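Local coordinates for superoxide dismutase (Anaplasma phagocytophilum, PDB 3JS4), which probably protects the cell by converting superoxide radicals into oxygen and hydrogen peroxide at an iron(III) centre, at residues Phe134-Gly147 with Arg200-Trp214. Residues are numbered along the deposited sequence; the frame is centred on the assembly and turned at random.
Sequences FNNAFTTSGLGQFG and RKKYIDVFLEHLLNW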
# COMPACT_ATOMS: atom_id res chain seq x y z
N PHE A 134 13.97 3.17 -11.81
CA PHE A 134 12.89 2.84 -10.91
C PHE A 134 12.93 3.69 -9.62
O PHE A 134 11.92 4.32 -9.26
CB PHE A 134 12.84 1.34 -10.58
CG PHE A 134 12.00 1.03 -9.37
CD1 PHE A 134 10.60 1.12 -9.44
CD2 PHE A 134 12.59 0.67 -8.17
CE1 PHE A 134 9.81 0.87 -8.32
CE2 PHE A 134 11.81 0.42 -7.05
CZ PHE A 134 10.43 0.50 -7.12
N ASN A 135 14.09 3.73 -8.95
CA ASN A 135 14.21 4.52 -7.71
C ASN A 135 13.79 5.96 -7.95
O ASN A 135 13.08 6.55 -7.14
CB ASN A 135 15.64 4.49 -7.16
CG ASN A 135 16.04 3.13 -6.61
OD1 ASN A 135 15.20 2.28 -6.29
ND2 ASN A 135 17.35 2.92 -6.50
N ASN A 136 14.22 6.53 -9.09
CA ASN A 136 13.87 7.91 -9.42
C ASN A 136 12.39 8.13 -9.63
O ASN A 136 11.86 9.14 -9.18
CB ASN A 136 14.69 8.44 -10.60
CG ASN A 136 16.17 8.61 -10.25
OD1 ASN A 136 16.55 8.63 -9.07
ND2 ASN A 136 17.01 8.72 -11.27
N ALA A 137 11.72 7.18 -10.29
CA ALA A 137 10.29 7.30 -10.58
C ALA A 137 9.50 7.17 -9.28
O ALA A 137 8.57 7.93 -9.03
CB ALA A 137 9.85 6.25 -11.58
N PHE A 138 9.89 6.19 -8.46
CA PHE A 138 9.23 5.95 -7.20
C PHE A 138 9.38 7.16 -6.28
O PHE A 138 8.41 7.56 -5.63
CB PHE A 138 9.79 4.68 -6.54
CG PHE A 138 8.87 4.04 -5.54
CD1 PHE A 138 8.97 4.34 -4.20
CD2 PHE A 138 7.88 3.14 -5.96
CE1 PHE A 138 8.11 3.73 -3.26
CE2 PHE A 138 7.03 2.54 -5.03
CZ PHE A 138 7.14 2.84 -3.67
N THR A 139 10.58 7.75 -6.24
CA THR A 139 10.85 8.90 -5.35
C THR A 139 10.08 10.14 -5.82
O THR A 139 9.45 10.83 -5.01
CB THR A 139 12.37 9.20 -5.24
OG1 THR A 139 13.06 8.03 -4.76
CG2 THR A 139 12.64 10.37 -4.29
N THR A 140 10.10 10.38 -7.13
CA THR A 140 9.40 11.51 -7.75
C THR A 140 7.91 11.42 -7.46
O THR A 140 7.24 12.43 -7.20
CB THR A 140 9.66 11.51 -9.28
OG1 THR A 140 11.06 11.73 -9.51
CG2 THR A 140 8.86 12.59 -10.02
N SER A 141 7.39 10.20 -7.56
CA SER A 141 5.97 9.97 -7.37
C SER A 141 5.58 10.26 -5.91
O SER A 141 4.56 10.89 -5.64
CB SER A 141 5.58 8.56 -7.79
OG SER A 141 4.23 8.28 -7.48
N GLY A 142 6.42 9.85 -4.98
CA GLY A 142 6.12 10.08 -3.57
C GLY A 142 6.14 11.54 -3.19
O GLY A 142 5.30 11.99 -2.42
N LEU A 143 7.10 12.29 -3.71
CA LEU A 143 7.24 13.72 -3.37
C LEU A 143 6.20 14.54 -4.14
O LEU A 143 5.89 15.68 -3.76
CB LEU A 143 8.68 14.21 -3.65
CG LEU A 143 9.81 13.49 -2.92
CD1 LEU A 143 11.22 13.88 -3.41
CD2 LEU A 143 9.68 13.71 -1.41
N GLY A 144 5.65 13.93 -5.20
CA GLY A 144 4.68 14.57 -6.07
C GLY A 144 3.23 14.47 -5.61
O GLY A 144 2.39 15.22 -6.08
N GLN A 145 2.94 13.53 -4.70
CA GLN A 145 1.58 13.37 -4.16
C GLN A 145 1.32 14.39 -3.04
O GLN A 145 1.77 14.21 -1.88
CB GLN A 145 1.35 11.95 -3.64
CG GLN A 145 -0.12 11.69 -3.20
CD GLN A 145 -1.13 12.06 -4.29
OE1 GLN A 145 -1.09 11.54 -5.41
NE2 GLN A 145 -2.05 12.96 -3.96
N PHE A 146 0.58 15.43 -3.38
CA PHE A 146 0.38 16.54 -2.46
C PHE A 146 -0.72 16.17 -1.46
O PHE A 146 -1.77 15.64 -1.84
CB PHE A 146 0.04 17.79 -3.29
CG PHE A 146 -0.23 19.04 -2.49
CD1 PHE A 146 0.77 19.64 -1.72
CD2 PHE A 146 -1.48 19.67 -2.57
CE1 PHE A 146 0.52 20.82 -1.00
CE2 PHE A 146 -1.74 20.85 -1.86
CZ PHE A 146 -0.74 21.43 -1.07
N GLY A 147 -0.48 16.44 -0.18
CA GLY A 147 -1.41 15.98 0.86
C GLY A 147 -1.23 14.51 1.17
O GLY A 147 -0.12 13.96 1.04
N ARG A 200 9.83 13.99 4.08
CA ARG A 200 9.26 12.84 3.38
C ARG A 200 10.32 12.14 2.52
O ARG A 200 10.35 10.91 2.46
CB ARG A 200 8.04 13.23 2.54
CG ARG A 200 7.36 12.03 1.88
CD ARG A 200 6.24 12.42 0.94
NE ARG A 200 5.08 12.97 1.65
CZ ARG A 200 3.96 13.33 1.04
NH1 ARG A 200 3.85 13.18 -0.27
NH2 ARG A 200 2.94 13.82 1.75
N LYS A 201 11.20 12.91 1.89
CA LYS A 201 12.26 12.31 1.08
C LYS A 201 13.14 11.36 1.89
O LYS A 201 13.50 10.31 1.38
CB LYS A 201 13.14 13.35 0.38
CG LYS A 201 14.04 12.69 -0.69
CD LYS A 201 14.90 13.68 -1.43
CE LYS A 201 15.64 13.00 -2.61
NZ LYS A 201 16.54 11.88 -2.12
N LYS A 202 13.49 11.73 3.12
CA LYS A 202 14.30 10.84 3.96
C LYS A 202 13.61 9.51 4.15
O LYS A 202 14.23 8.47 4.02
CB LYS A 202 14.65 11.47 5.31
CG LYS A 202 16.13 11.46 5.53
CD LYS A 202 16.53 11.84 6.95
CE LYS A 202 17.88 11.23 7.29
NZ LYS A 202 18.37 11.62 8.65
N TYR A 203 12.31 9.55 4.45
CA TYR A 203 11.49 8.33 4.58
C TYR A 203 11.40 7.53 3.27
O TYR A 203 11.46 6.30 3.29
CB TYR A 203 10.08 8.69 5.08
CG TYR A 203 8.99 7.66 4.81
CD1 TYR A 203 8.90 6.48 5.55
CD2 TYR A 203 7.99 7.93 3.89
CE1 TYR A 203 7.88 5.55 5.32
CE2 TYR A 203 6.97 7.02 3.65
CZ TYR A 203 6.90 5.84 4.38
OH TYR A 203 5.87 4.93 4.15
N ILE A 204 11.24 8.22 2.15
CA ILE A 204 11.19 7.52 0.85
C ILE A 204 12.54 6.83 0.55
O ILE A 204 12.58 5.69 0.07
CB ILE A 204 10.78 8.45 -0.33
CG1 ILE A 204 9.37 9.00 -0.10
CG2 ILE A 204 10.80 7.67 -1.67
CD1 ILE A 204 8.98 10.12 -1.05
N ASP A 205 13.64 7.52 0.86
CA ASP A 205 14.98 6.97 0.70
C ASP A 205 15.15 5.71 1.51
O ASP A 205 15.63 4.70 0.98
CB ASP A 205 16.06 7.98 1.11
CG ASP A 205 16.16 9.16 0.16
OD1 ASP A 205 15.55 9.14 -0.93
OD2 ASP A 205 16.88 10.11 0.52
N VAL A 206 14.74 5.76 2.77
CA VAL A 206 14.82 4.63 3.66
C VAL A 206 13.94 3.46 3.17
O VAL A 206 14.35 2.29 3.22
CB VAL A 206 14.46 5.04 5.09
CG1 VAL A 206 14.17 3.83 5.93
CG2 VAL A 206 15.60 5.85 5.69
N PHE A 207 12.73 3.78 2.69
CA PHE A 207 11.85 2.75 2.15
C PHE A 207 12.52 1.93 1.01
O PHE A 207 12.51 0.68 1.01
CB PHE A 207 10.54 3.39 1.64
CG PHE A 207 9.51 2.38 1.16
CD1 PHE A 207 8.60 1.82 2.05
CD2 PHE A 207 9.46 2.00 -0.18
CE1 PHE A 207 7.61 0.89 1.62
CE2 PHE A 207 8.49 1.06 -0.63
CZ PHE A 207 7.57 0.51 0.27
N LEU A 208 13.09 2.63 0.05
CA LEU A 208 13.72 1.98 -1.09
C LEU A 208 15.01 1.28 -0.68
O LEU A 208 15.37 0.25 -1.26
CB LEU A 208 14.03 3.03 -2.18
CG LEU A 208 12.81 3.58 -2.93
CD1 LEU A 208 13.19 4.84 -3.71
CD2 LEU A 208 12.20 2.51 -3.87
N GLU A 209 15.71 1.85 0.30
CA GLU A 209 17.04 1.36 0.68
C GLU A 209 16.99 0.11 1.56
O GLU A 209 17.87 -0.76 1.43
CB GLU A 209 17.87 2.46 1.36
CG GLU A 209 18.57 3.38 0.35
CD GLU A 209 19.03 4.70 0.93
OE1 GLU A 209 19.25 4.79 2.16
OE2 GLU A 209 19.18 5.67 0.16
N HIS A 210 15.99 0.04 2.44
CA HIS A 210 15.96 -0.97 3.50
C HIS A 210 14.62 -1.65 3.79
O HIS A 210 14.60 -2.60 4.57
CB HIS A 210 16.54 -0.40 4.80
CG HIS A 210 18.00 -0.08 4.71
ND1 HIS A 210 18.97 -1.06 4.61
CD2 HIS A 210 18.66 1.10 4.64
CE1 HIS A 210 20.16 -0.49 4.50
NE2 HIS A 210 20.00 0.81 4.54
N LEU A 211 13.53 -1.20 3.16
CA LEU A 211 12.19 -1.73 3.48
C LEU A 211 11.47 -2.51 2.37
O LEU A 211 10.90 -3.56 2.66
CB LEU A 211 11.28 -0.63 4.01
CG LEU A 211 11.68 -0.01 5.36
CD1 LEU A 211 10.82 1.24 5.59
CD2 LEU A 211 11.50 -0.99 6.51
N LEU A 212 11.48 -2.00 1.13
CA LEU A 212 10.66 -2.58 0.05
C LEU A 212 10.85 -4.10 -0.02
O LEU A 212 11.97 -4.58 -0.07
CB LEU A 212 11.01 -1.98 -1.32
CG LEU A 212 10.34 -2.47 -2.61
CD1 LEU A 212 8.77 -2.40 -2.58
CD2 LEU A 212 10.88 -1.63 -3.78
N ASN A 213 9.74 -4.83 -0.07
CA ASN A 213 9.78 -6.27 -0.09
C ASN A 213 9.62 -6.79 -1.52
O ASN A 213 8.50 -6.91 -2.04
CB ASN A 213 8.68 -6.83 0.81
CG ASN A 213 8.76 -8.34 1.00
OD1 ASN A 213 9.53 -9.05 0.32
ND2 ASN A 213 7.96 -8.84 1.94
N TRP A 214 10.76 -7.09 -2.14
CA TRP A 214 10.75 -7.59 -3.51
C TRP A 214 10.15 -9.00 -3.60
O TRP A 214 9.64 -9.37 -4.64
CB TRP A 214 12.16 -7.59 -4.09
CG TRP A 214 12.73 -6.26 -4.45
CD1 TRP A 214 13.83 -5.67 -3.88
CD2 TRP A 214 12.27 -5.36 -5.47
NE1 TRP A 214 14.08 -4.45 -4.49
CE2 TRP A 214 13.13 -4.23 -5.45
CE3 TRP A 214 11.20 -5.38 -6.38
CZ2 TRP A 214 12.97 -3.14 -6.32
CZ3 TRP A 214 11.03 -4.29 -7.24
CH2 TRP A 214 11.91 -3.20 -7.22
O HOH W 1 15.22 7.71 -3.07
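The side chain of L208 enters helix 134-144 as a knob among F134, N135, F138 and T139. Leucine's two methyls fill this hole in two directions: CD2 lies 3.7 Å from F138 CD1 and 3.8 Å from F134 CE2, CD1 against T139 and the N135 carbonyl. Deeper in, the F138 and F207 rings are nearly parallel (4°) but slid apart, barely overlapping, F138 CE1 meeting F207 CE2 at 3.8 Å; both also touch M185 of strand 179-186. F134 reaches W214 obliquely, CE2 to CH2 3.6 Å, and L212 CD2 fits between them, at the edge of the F134 ring and over a face of the indole. G142, lacking a side chain, leaves room for I204 CD1, 3.8 Å from its CA, where a CB would clash.

Where helix 134-144 runs out, arginine suits R200's place: the N-H groups along its flat guanidinium grip three carbonyls, NH1 those of G142 (O at 2.9 Å) and, nearly straight, Q145 (O at 2.8 Å), NH2 that of G147. A bend at chi3 (-69°) turns the group to them, and Y192 OH bonds NE.

The outer side is looser and wetter. L143 rests on the aliphatic part of K201, whose NZ pairs with D205, and a water bridges D205 OD1 to T139 OG1; that hydroxyl donates back to N135 O.

This is antiparallel helix packing (147°) within the alpha/beta C-terminal domain of iron/manganese superoxide dismutases, beside the strand that ends in the iron ligand D186.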